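Local coordinates for protein RickCE (Rickettsia bellii, PDB 5HAM) that is a bacterial effector protease of the CE clan, a deubiquitinase that probably removes ubiquitin from modified proteins, at residues 87-90 / 91-95; 62-65 / 66-69; 230-233 / 234-237; 215-218 / 219-223. One frame throughout, in Å; residues are numbered along the deposited sequence.

Contact 1: 87-90 / 91-95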
loop_
_atom_site.group_PDB
_atom_site.type_symbol
_atom_site.label_atom_id
_atom_site.label_comp_id
_atom_site.label_asym_id
_atom_site.label_seq_id
_atom_site.Cartn_x
_atom_site.Cartn_y
_atom_site.Cartn_z
ATOM N N LYS A 87 -3.024 12.631 21.106
ATOM C CA LYS A 87 -3.874 11.456 21.031
ATOM C C LYS A 87 -3.460 10.424 22.079
ATOM O O LYS A 87 -4.311 9.793 22.723
ATOM C CB LYS A 87 -3.847 10.825 19.643
ATOM C CG LYS A 87 -4.736 9.588 19.543
ATOM C CD LYS A 87 -4.487 8.793 18.262
ATOM C CE LYS A 87 -4.837 7.339 18.463
ATOM N NZ LYS A 87 -4.169 6.446 17.460
ATOM N N ARG A 88 -2.150 10.265 22.244
ATOM C CA ARG A 88 -1.612 9.358 23.244
ATOM C C ARG A 88 -1.992 9.803 24.650
ATOM O O ARG A 88 -2.318 8.978 25.503
ATOM C CB ARG A 88 -0.105 9.273 23.121
ATOM C CG ARG A 88 0.372 8.321 22.045
ATOM C CD ARG A 88 1.891 8.174 22.097
ATOM N NE ARG A 88 2.367 7.325 23.194
ATOM C CZ ARG A 88 3.466 7.569 23.910
ATOM N NH1 ARG A 88 4.197 8.646 23.661
ATOM N NH2 ARG A 88 3.841 6.737 24.874
ATOM N N GLU A 89 -1.958 11.109 24.891
ATOM C CA GLU A 89 -2.376 11.604 26.184
ATOM C C GLU A 89 -3.833 11.207 26.451
ATOM O O GLU A 89 -4.169 10.820 27.560
ATOM C CB GLU A 89 -2.192 13.116 26.293
ATOM C CG GLU A 89 -2.442 13.638 27.700
ATOM C CD GLU A 89 -2.330 15.151 27.814
ATOM O OE1 GLU A 89 -2.398 15.846 26.771
ATOM O OE2 GLU A 89 -2.187 15.641 28.961
ATOM N N GLU A 90 -4.683 11.282 25.429
ATOM C CA GLU A 90 -6.095 10.957 25.597
ATOM C C GLU A 90 -6.261 9.490 25.939
ATOM O O GLU A 90 -7.072 9.127 26.794
ATOM C CB GLU A 90 -6.908 11.265 24.336
ATOM C CG GLU A 90 -6.976 12.725 23.936
ATOM C CD GLU A 90 -7.748 13.600 24.902
ATOM O OE1 GLU A 90 -8.282 13.099 25.920
ATOM O OE2 GLU A 90 -7.822 14.818 24.636
ATOM N N ILE A 91 -5.496 8.655 25.258
ATOM C CA ILE A 91 -5.557 7.222 25.478
ATOM C C ILE A 91 -5.155 6.877 26.902
ATOM O O ILE A 91 -5.817 6.084 27.562
ATOM C CB ILE A 91 -4.689 6.466 24.452
ATOM C CG1 ILE A 91 -5.443 6.373 23.119
ATOM C CG2 ILE A 91 -4.372 5.062 24.923
ATOM C CD1 ILE A 91 -4.565 5.973 21.943
ATOM N N LEU A 92 -4.095 7.505 27.390
ATOM C CA LEU A 92 -3.609 7.200 28.726
ATOM C C LEU A 92 -4.576 7.661 29.801
ATOM O O LEU A 92 -4.545 7.154 30.919
ATOM C CB LEU A 92 -2.227 7.805 28.954
ATOM C CG LEU A 92 -1.183 7.083 28.109
ATOM C CD1 LEU A 92 -0.048 8.020 27.771
ATOM C CD2 LEU A 92 -0.689 5.850 28.856
ATOM N N LYS A 93 -5.434 8.613 29.456
ATOM C CA LYS A 93 -6.462 9.095 30.382
ATOM C C LYS A 93 -7.705 8.189 30.487
ATOM O O LYS A 93 -8.495 8.342 31.404
ATOM C CB LYS A 93 -6.915 10.505 30.002
ATOM C CG LYS A 93 -5.993 11.634 30.408
ATOM C CD LYS A 93 -6.568 12.953 29.858
ATOM C CE LYS A 93 -5.720 14.181 30.195
ATOM N NZ LYS A 93 -6.076 15.345 29.317
ATOM N N LEU A 94 -7.883 7.268 29.551
ATOM C CA LEU A 94 -9.016 6.355 29.589
ATOM C C LEU A 94 -8.944 5.339 30.728
ATOM O O LEU A 94 -7.898 5.139 31.324
ATOM C CB LEU A 94 -9.122 5.597 28.258
ATOM C CG LEU A 94 -9.333 6.478 27.024
ATOM C CD1 LEU A 94 -9.158 5.664 25.760
ATOM C CD2 LEU A 94 -10.714 7.125 27.107
ATOM N N SER A 95 -10.067 4.686 31.004
ATOM C CA SER A 95 -10.101 3.592 31.957
ATOM C C SER A 95 -9.286 2.405 31.445
ATOM O O SER A 95 -9.175 2.196 30.231
ATOM C CB SER A 95 -11.546 3.160 32.219
ATOM O OG SER A 95 -12.186 2.747 31.024
#

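Contact 2: 62-65 / 66-69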
loop_
_atom_site.group_PDB
_atom_site.type_symbol
_atom_site.label_atom_id
_atom_site.label_comp_id
_atom_site.label_asym_id
_atom_site.label_seq_id
_atom_site.Cartn_x
_atom_site.Cartn_y
_atom_site.Cartn_z
ATOM N N VAL A 62 4.706 11.539 27.865
ATOM C CA VAL A 62 3.851 12.038 26.799
ATOM C C VAL A 62 3.659 13.539 26.946
ATOM O O VAL A 62 3.772 14.289 25.977
ATOM C CB VAL A 62 2.465 11.352 26.798
ATOM C CG1 VAL A 62 1.502 12.128 25.950
ATOM C CG2 VAL A 62 2.585 9.921 26.298
ATOM N N GLN A 63 3.391 13.964 28.174
ATOM C CA GLN A 63 3.125 15.361 28.468
ATOM C C GLN A 63 4.359 16.226 28.195
ATOM O O GLN A 63 4.242 17.415 27.867
ATOM C CB GLN A 63 2.663 15.507 29.921
ATOM C CG GLN A 63 1.227 15.060 30.135
ATOM C CD GLN A 63 0.809 15.017 31.608
ATOM O OE1 GLN A 63 1.636 15.131 32.520
ATOM N NE2 GLN A 63 -0.488 14.848 31.837
ATOM N N GLU A 64 5.533 15.617 28.322
ATOM C CA GLU A 64 6.784 16.316 28.079
ATOM C C GLU A 64 7.012 16.432 26.577
ATOM O O GLU A 64 7.437 17.467 26.083
ATOM C CB GLU A 64 7.954 15.589 28.750
ATOM C CG GLU A 64 8.478 16.287 29.982
ATOM C CD GLU A 64 9.078 17.654 29.665
ATOM O OE1 GLU A 64 9.611 17.848 28.544
ATOM O OE2 GLU A 64 9.006 18.538 30.545
ATOM N N THR A 65 6.721 15.352 25.866
ATOM C CA THR A 65 6.791 15.338 24.423
ATOM C C THR A 65 5.959 16.453 23.827
ATOM O O THR A 65 6.436 17.208 22.978
ATOM C CB THR A 65 6.232 14.043 23.889
ATOM O OG1 THR A 65 7.040 12.965 24.358
ATOM C CG2 THR A 65 6.227 14.065 22.383
ATOM N N ILE A 66 4.711 16.543 24.282
ATOM C CA ILE A 66 3.798 17.581 23.843
ATOM C C ILE A 66 4.481 18.921 23.974
ATOM O O ILE A 66 4.446 19.732 23.058
ATOM C CB ILE A 66 2.514 17.584 24.680
ATOM C CG1 ILE A 66 1.636 16.389 24.305
ATOM C CG2 ILE A 66 1.739 18.874 24.493
ATOM C CD1 ILE A 66 0.373 16.314 25.134
ATOM N N LYS A 67 5.129 19.129 25.114
ATOM C CA LYS A 67 5.843 20.370 25.369
ATOM C C LYS A 67 7.003 20.619 24.392
ATOM O O LYS A 67 7.284 21.763 24.045
ATOM C CB LYS A 67 6.309 20.423 26.822
ATOM C CG LYS A 67 5.212 20.833 27.782
ATOM C CD LYS A 67 5.699 20.916 29.223
ATOM C CE LYS A 67 6.165 19.552 29.703
ATOM N NZ LYS A 67 6.203 19.429 31.185
ATOM N N ILE A 68 7.651 19.556 23.926
ATOM C CA ILE A 68 8.763 19.706 22.992
ATOM C C ILE A 68 8.284 19.667 21.541
ATOM O O ILE A 68 8.723 20.470 20.717
ATOM C CB ILE A 68 9.826 18.605 23.195
ATOM C CG1 ILE A 68 10.420 18.683 24.599
ATOM C CG2 ILE A 68 10.922 18.705 22.129
ATOM C CD1 ILE A 68 11.196 19.938 24.858
ATOM N N ALA A 69 7.388 18.727 21.234
ATOM C CA ALA A 69 6.843 18.583 19.884
ATOM C C ALA A 69 6.264 19.899 19.393
ATOM O O ALA A 69 6.289 20.204 18.202
ATOM C CB ALA A 69 5.783 17.495 19.841
#

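Contact 3: 230-233 / 234-237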
loop_
_atom_site.group_PDB
_atom_site.type_symbol
_atom_site.label_atom_id
_atom_site.label_comp_id
_atom_site.label_asym_id
_atom_site.label_seq_id
_atom_site.Cartn_x
_atom_site.Cartn_y
_atom_site.Cartn_z
ATOM N N SER A 230 10.431 3.233 -19.141
ATOM C CA SER A 230 11.759 3.206 -18.555
ATOM C C SER A 230 11.999 4.460 -17.738
ATOM O O SER A 230 11.181 5.395 -17.748
ATOM C CB SER A 230 12.814 3.118 -19.641
ATOM O OG SER A 230 12.868 4.337 -20.340
ATOM N N THR A 231 13.124 4.477 -17.024
ATOM C CA THR A 231 13.508 5.658 -16.264
ATOM C C THR A 231 13.598 6.839 -17.220
ATOM O O THR A 231 13.084 7.914 -16.940
ATOM C CB THR A 231 14.836 5.464 -15.501
ATOM O OG1 THR A 231 14.697 4.400 -14.545
ATOM C CG2 THR A 231 15.187 6.733 -14.749
ATOM N N GLU A 232 14.200 6.600 -18.383
ATOM C CA GLU A 232 14.382 7.634 -19.396
ATOM C C GLU A 232 13.061 8.243 -19.896
ATOM O O GLU A 232 12.880 9.462 -19.866
ATOM C CB GLU A 232 15.214 7.080 -20.558
ATOM C CG GLU A 232 15.863 8.126 -21.449
ATOM C CD GLU A 232 16.969 8.926 -20.756
ATOM O OE1 GLU A 232 17.182 8.761 -19.529
ATOM O OE2 GLU A 232 17.631 9.728 -21.455
ATOM N N GLU A 233 12.135 7.393 -20.331
ATOM C CA GLU A 233 10.823 7.854 -20.799
ATOM C C GLU A 233 9.955 8.459 -19.696
ATOM O O GLU A 233 8.966 9.128 -19.972
ATOM C CB GLU A 233 10.051 6.705 -21.447
ATOM C CG GLU A 233 10.797 5.997 -22.564
ATOM C CD GLU A 233 10.251 4.589 -22.832
ATOM O OE1 GLU A 233 9.827 3.899 -21.865
ATOM O OE2 GLU A 233 10.251 4.175 -24.014
ATOM N N SER A 234 10.305 8.208 -18.444
ATOM C CA SER A 234 9.448 8.632 -17.351
ATOM C C SER A 234 9.760 10.044 -16.928
ATOM O O SER A 234 8.961 10.680 -16.255
ATOM C CB SER A 234 9.588 7.687 -16.178
ATOM O OG SER A 234 8.952 6.464 -16.478
ATOM N N LYS A 235 10.923 10.536 -17.341
ATOM C CA LYS A 235 11.348 11.894 -17.020
ATOM C C LYS A 235 10.368 12.919 -17.586
ATOM O O LYS A 235 9.506 12.585 -18.397
ATOM C CB LYS A 235 12.760 12.142 -17.564
ATOM C CG LYS A 235 13.806 11.199 -16.990
ATOM C CD LYS A 235 15.211 11.525 -17.474
ATOM C CE LYS A 235 16.255 10.623 -16.815
ATOM N NZ LYS A 235 17.637 10.885 -17.326
ATOM N N GLY A 236 10.495 14.166 -17.140
ATOM C CA GLY A 236 9.720 15.261 -17.700
ATOM C C GLY A 236 8.274 15.292 -17.251
ATOM O O GLY A 236 7.972 15.078 -16.075
ATOM N N GLU A 237 7.373 15.563 -18.191
ATOM C CA GLU A 237 5.950 15.690 -17.874
ATOM C C GLU A 237 5.122 14.417 -18.152
ATOM O O GLU A 237 3.889 14.465 -18.172
ATOM C CB GLU A 237 5.350 16.894 -18.609
#

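Contact 4: 215-218 / 219-223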
loop_
_atom_site.group_PDB
_atom_site.type_symbol
_atom_site.label_atom_id
_atom_site.label_comp_id
_atom_site.label_asym_id
_atom_site.label_seq_id
_atom_site.Cartn_x
_atom_site.Cartn_y
_atom_site.Cartn_z
ATOM N N THR A 215 1.540 3.197 -10.971
ATOM C CA THR A 215 0.964 1.930 -10.562
ATOM C C THR A 215 -0.027 1.458 -11.620
ATOM O O THR A 215 -0.019 0.302 -12.027
ATOM C CB THR A 215 0.240 2.062 -9.210
ATOM O OG1 THR A 215 1.212 2.136 -8.161
ATOM C CG2 THR A 215 -0.675 0.861 -8.958
ATOM N N VAL A 216 -0.864 2.373 -12.084
ATOM C CA VAL A 216 -1.875 2.018 -13.056
ATOM C C VAL A 216 -1.220 1.651 -14.379
ATOM O O VAL A 216 -1.509 0.607 -14.959
ATOM C CB VAL A 216 -2.882 3.180 -13.270
ATOM C CG1 VAL A 216 -3.760 2.936 -14.522
ATOM C CG2 VAL A 216 -3.728 3.411 -11.994
ATOM N N ASP A 217 -0.333 2.512 -14.852
ATOM C CA ASP A 217 0.302 2.276 -16.136
ATOM C C ASP A 217 1.175 1.012 -16.133
ATOM O O ASP A 217 1.125 0.219 -17.082
ATOM C CB ASP A 217 1.110 3.490 -16.562
ATOM C CG ASP A 217 1.382 3.504 -18.056
ATOM O OD1 ASP A 217 0.470 3.892 -18.824
ATOM O OD2 ASP A 217 2.509 3.137 -18.456
ATOM N N ASN A 218 1.949 0.817 -15.070
ATOM C CA ASN A 218 2.789 -0.381 -14.953
ATOM C C ASN A 218 1.947 -1.649 -14.910
ATOM O O ASN A 218 2.229 -2.605 -15.631
ATOM C CB ASN A 218 3.714 -0.322 -13.726
ATOM C CG ASN A 218 4.694 0.831 -13.799
ATOM O OD1 ASN A 218 5.040 1.288 -14.887
ATOM N ND2 ASN A 218 5.151 1.308 -12.643
ATOM N N GLY A 219 0.904 -1.649 -14.082
ATOM C CA GLY A 219 0.049 -2.818 -13.934
ATOM C C GLY A 219 -0.560 -3.239 -15.254
ATOM O O GLY A 219 -0.484 -4.399 -15.648
ATOM N N ILE A 220 -1.143 -2.278 -15.952
ATOM C CA ILE A 220 -1.682 -2.509 -17.284
ATOM C C ILE A 220 -0.642 -3.063 -18.257
ATOM O O ILE A 220 -0.887 -4.052 -18.957
ATOM C CB ILE A 220 -2.230 -1.207 -17.847
ATOM C CG1 ILE A 220 -3.439 -0.780 -17.027
ATOM C CG2 ILE A 220 -2.610 -1.373 -19.297
ATOM C CD1 ILE A 220 -3.937 0.566 -17.391
ATOM N N LYS A 221 0.529 -2.438 -18.286
ATOM C CA LYS A 221 1.566 -2.878 -19.212
ATOM C C LYS A 221 2.118 -4.260 -18.887
ATOM O O LYS A 221 2.209 -5.114 -19.762
ATOM C CB LYS A 221 2.680 -1.836 -19.339
ATOM C CG LYS A 221 2.407 -0.893 -20.499
ATOM C CD LYS A 221 2.893 0.493 -20.227
ATOM C CE LYS A 221 2.598 1.387 -21.412
ATOM N NZ LYS A 221 3.192 2.722 -21.185
ATOM N N ILE A 222 2.459 -4.479 -17.622
ATOM C CA ILE A 222 2.942 -5.764 -17.176
ATOM C C ILE A 222 1.899 -6.846 -17.418
ATOM O O ILE A 222 2.227 -7.921 -17.909
ATOM C CB ILE A 222 3.296 -5.729 -15.694
ATOM C CG1 ILE A 222 4.431 -4.732 -15.450
ATOM C CG2 ILE A 222 3.702 -7.108 -15.224
ATOM C CD1 ILE A 222 4.691 -4.451 -13.961
ATOM N N ALA A 223 0.638 -6.560 -17.095
ATOM C CA ALA A 223 -0.442 -7.519 -17.361
ATOM C C ALA A 223 -0.434 -7.977 -18.830
ATOM O O ALA A 223 -0.602 -9.160 -19.120
ATOM C CB ALA A 223 -1.789 -6.914 -17.007
#

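Contact 1: 87-90 / 91-95
The carbonyl oxygen of Glu90 is gripped, loosely, by two backbone amides: Lys93 N at 3.2 Å and Leu94 N at 3.4 Å from Glu90 O, both bonds weak. Leu94 adds its CG against the same oxygen. Lys93 N divides its hydrogen between this carbonyl and that of Glu89, which it also meets weakly. One turn earlier the helix is regular: Ile91 N reaches Lys87 O at 3.0 Å, and Leu92 N reaches Arg88 O in the same way. This is the last turn of helix 75-93, where i to i+4 bonding slackens and a three-residue step, Leu94 N to Ile91 O at 3.1 Å, takes over. The chain then turns into helix 96-130, for which Ser95 is the N-cap, its OG taking a weak bond from Glu98 N. At the edge of the interface with helix 52-69, Glu89 and Lys93 form a long salt bridge, 3.9 Å between OE2 and NZ. With CG opposite its own backbone N (chi1 -172°), Glu89 stretches out to meet the extended lysine, whose CG runs over Glu89 O. The same OE2 takes a weak bond from Gln63 NE2 of helix 52-69. Glu90 bends at chi2, which places its OE1 within 4.6 Å of Lys93 NZ without touching it. Elsewhere round the turn, Lys87 lays its CE on Ile91 CD1, 3.7 Å away, while Arg88 points away, its NE in a salt bridge with Asp47 OD2. Leu92 packs CD1 over Arg88 O and also touches Val62, and Ile91 meets Leu102.

Contact 2: 62-65 / 66-69
Glu64 and Lys67, three residues apart, meet in a salt bridge with OE2 and NZ 3.0 Å apart; as a hydrogen bond it is weak. Lys67 CE is crowded against the same oxygen, 3.1 Å from Glu64 OE2, with the weak NZ bond beside it. Both chains fold to make this possible: Glu64 bends at chi2 (-64°) and Lys67 at chi3 (-63°), which carries its CE back over Gln63 O. The other oxygen, Glu64 OE1, faces Ile68 CG1. Beneath these side chains runs the backbone ladder: Ile66 N bonds Val62 O at 3.0 Å, and Ile68 N bonds Glu64 O. On another side of the helix, Val62 CG1 and Ile66 CD1 are loosely apposed at 4.4 Å. Farther out, Thr65 OG1 is held by Glu61 O, which fixes the rotation of that side chain and sets its methyl CG2 4.3 Å from Ala69 CB. Val62 rests on Arg88, and Ile66 on Ala85. With Val62 and Ile66 facing helix 75-93 and Glu64 and Lys67 exposed, helix 52-69 forms one arm of an antiparallel helical hairpin.

Contact 3: 230-233 / 234-237
The backbone makes a single short helical turn, in which Ser234 N comes back to Thr231 O at 3.2 Å, standing well above the plane of that carbonyl. At its start is a capping box between Ser230 and Glu233. Ser230 OG accepts the nearly straight bond from Glu233 N, 3.1 Å long at 177°, and Glu233 returns the grip by taking Ser230 N on OE1 at 2.9 Å. The box gives acceptors to Glu233 N, in the first turn, and to Ser230 N, and the nearby amide ends would be expected to favour the negative charge of Glu233. Across the turn, the buried Ser234 keeps OG beside its own backbone N (chi1 -73°), where it donates to Ser230 O at 2.8 Å. Ser230 O is thus shared, since Ser234 N also reaches it weakly. Around this serine lie Gln204 and Leu229, while Thr231 OG1 ties the turn to the loop at Lys203 O within the catalytic domain. The chain leaves the helical course at Lys235 and turns at Gly236, whose positive phi suits glycine, toward helix 238-251. On the surface, Lys235 is extended beyond CG and runs past Glu232 O, while Glu232 bends at chi2 to come to it. The salt bridge that results has Lys235 NZ 3.1 Å from Glu232 OE1, on the syn side of the carboxylate but 33° out of its plane.

Contact 4: 215-218 / 219-223
Asp217 has chi1 at -160°, which turns CG away from the backbone N and sends the carboxylate along the helix to the next turn, and Lys221 comes to meet it by an unusual route, chi1 at -93° and chi2 at 146°, both away from staggered values. The result is an i to i+4 salt bridge on helix 211-223, in the catalytic domain. Asp217 OD2 receives Lys221 NZ on its syn lone pair, at 2.8 Å. Lys221 CD is pressed against the same Asp217 OD2, at 3.2 Å. Val216 and Ile220 lie side by side on another face, pointing the same way, with CG1 of the valine 3.7 Å from CD1 of the isoleucine. That pair faces helix 11-20, where Leu17 and Leu18 receive it, and Val216 also touches His246 of helix 238-251. The side toward the sheet is mixed: Thr215, Asn218 and Ile222 rest on strand 147-155, so the helix is sandwiched between sheet and helices. The buried polar ends are paired, Thr215 OG1 with Cys211 O and Asn218 ND2 with Gln204 OE1. Backbone bonds here are regular, Gly219 N meeting Thr215 O at 3.0 Å. Asn218 O takes Ile222 N at 2.7 Å, and Ile222 CG1 packs beside that oxygen at 3.1 Å.

The contacts fall into two pairs at distant parts of the chain. Contacts 2 and 1 come first in sequence, on the successive helices 52-69 and 75-93, with centres 14 Å apart; they touch through side chains of the two helices, Ile66 meeting Glu89. Contacts 4 and 3 follow, on helices 211-223 and 231-234, within the RickCE-like catalytic domain; their centres are 15 Å apart and their nearest atoms about 7 Å. Strand 147-155 of the mixed sheet packs against contact 4. Contacts 1 and 2 thus sit in a helical part well apart from the catalytic region, contact 1 about 44 Å from contact 4 between centres.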